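Local coordinates for protein ribulose-bisphosphate carboxylase (Alicyclobacillus acidocaldarius subsp. acidocaldarius, PDB 4NAS) that belongs to the ribulose-bisphosphate carboxylase large-chain family, with an N-terminal domain joined to a TIM-barrel catalytic domain in which calcium is bound, at residues Gly370-Met373 against Gly374-Phe378. Numbering follows the deposited sequence.
Sequences GARM and GGRAF
Arg372 and Arg376 run off the helix in the same direction, one turn apart, at the start of helix 371-386 in the TIM-barrel domain, a compact example of how i-to-i+4 spacing brings side chains together on a helix surface. Arg372 is fully stretched as far as NE, whereas Arg376 turns at chi3 (70°), which swings its NE away from the Arg372 guanidinium and keeps the two groups from colliding. CD of Arg376 is left facing that guanidinium, nearer its border than its centre and 3.8 Å from Arg372 CZ. The two guanidinium planes are only 24° apart, with Arg372 NH2 over a face of the Arg376 group. Arg372 NH2 and Arg376 NH1 come to 3.0 Å, but both are N-H donors carrying like charge, so no hydrogen bond joins them; solvent probably eases the approach, since both residues are exposed. Met373, a selenomethionine, approaches obliquely, its turn at chi2 (-64°) bringing SE to 3.9 Å from Arg376 CD; it also packs on Ala400 and Gln403 of helix 399-408. Beneath the side chains, Gly370 at the N-cap accepts the first backbone bond, from Gly374 N. Arg376 N reaches Arg372 O at 3.1 Å, and on that same carbonyl oxygen Arg376 CG rests at 3.3 Å.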
loop_
_atom_site.group_PDB
_atom_site.type_symbol
_atom_site.label_atom_id
_atom_site.label_comp_id
_atom_site.label_asym_id
_atom_site.label_seq_id
_atom_site.Cartn_x
_atom_site.Cartn_y
_atom_site.Cartn_z
ATOM N N GLY B 370 7.447 10.860 -36.440
ATOM C CA GLY B 370 7.313 9.500 -35.935
ATOM C C GLY B 370 8.276 9.136 -34.813
ATOM O O GLY B 370 9.227 9.878 -34.528
ATOM N N ALA B 371 8.027 7.994 -34.174
ATOM C CA ALA B 371 8.835 7.537 -33.036
ATOM C C ALA B 371 10.326 7.478 -33.377
ATOM O O ALA B 371 11.164 7.945 -32.608
ATOM C CB ALA B 371 8.348 6.176 -32.556
ATOM N N ARG B 372 10.640 6.913 -34.538
ATOM C CA ARG B 372 12.021 6.820 -34.996
ATOM C C ARG B 372 12.734 8.157 -34.903
ATOM O O ARG B 372 13.799 8.270 -34.294
ATOM C CB ARG B 372 12.115 6.316 -36.439
ATOM C CG ARG B 372 13.565 6.304 -36.918
ATOM C CD ARG B 372 13.766 5.659 -38.280
ATOM N NE ARG B 372 15.180 5.748 -38.633
ATOM C CZ ARG B 372 15.726 6.777 -39.273
ATOM N NH1 ARG B 372 14.968 7.798 -39.660
ATOM N NH2 ARG B 372 17.026 6.779 -39.530
HETATM N N MSE B 373 12.134 9.166 -35.518
HETATM C CA MSE B 373 12.648 10.520 -35.432
HETATM C C MSE B 373 12.619 11.060 -34.005
HETATM O O MSE B 373 13.514 11.810 -33.620
HETATM C CB MSE B 373 11.867 11.436 -36.376
HETATM C CG MSE B 373 12.065 11.079 -37.842
HETATM SE SE MSE B 373 13.912 11.312 -38.426
HETATM C CE MSE B 373 13.932 13.250 -38.436
ATOM N N GLY B 374 11.596 10.678 -33.230
ATOM C CA GLY B 374 11.449 11.137 -31.863
ATOM C C GLY B 374 12.621 10.707 -31.004
ATOM O O GLY B 374 13.102 11.468 -30.163
ATOM N N GLY B 375 13.075 9.480 -31.215
ATOM C CA GLY B 375 14.277 8.998 -30.561
ATOM C C GLY B 375 15.555 9.687 -31.032
ATOM O O GLY B 375 16.384 10.100 -30.208
ATOM N N ARG B 376 15.715 9.822 -32.347
ATOM C CA ARG B 376 16.917 10.444 -32.911
ATOM C C ARG B 376 17.124 11.833 -32.307
ATOM O O ARG B 376 18.247 12.193 -31.938
ATOM C CB ARG B 376 16.839 10.523 -34.442
ATOM C CG ARG B 376 16.871 9.160 -35.111
ATOM C CD ARG B 376 16.715 9.258 -36.608
ATOM N NE ARG B 376 17.888 9.854 -37.236
ATOM C CZ ARG B 376 18.943 9.157 -37.637
ATOM N NH1 ARG B 376 18.961 7.840 -37.473
ATOM N NH2 ARG B 376 19.972 9.774 -38.213
ATOM N N ALA B 377 16.022 12.581 -32.194
ATOM C CA ALA B 377 15.995 13.908 -31.563
ATOM C C ALA B 377 16.708 13.977 -30.219
ATOM O O ALA B 377 17.450 14.922 -29.950
ATOM C CB ALA B 377 14.562 14.365 -31.378
ATOM N N PHE B 378 16.463 12.996 -29.357
ATOM C CA PHE B 378 17.095 13.007 -28.046
ATOM C C PHE B 378 18.592 12.784 -28.194
ATOM O O PHE B 378 19.403 13.470 -27.571
ATOM C CB PHE B 378 16.463 11.979 -27.102
ATOM C CG PHE B 378 15.119 12.401 -26.557
ATOM C CD1 PHE B 378 15.036 13.265 -25.467
ATOM C CD2 PHE B 378 13.941 11.921 -27.114
ATOM C CE1 PHE B 378 13.802 13.663 -24.961
ATOM C CE2 PHE B 378 12.711 12.312 -26.618
ATOM C CZ PHE B 378 12.638 13.186 -25.537
#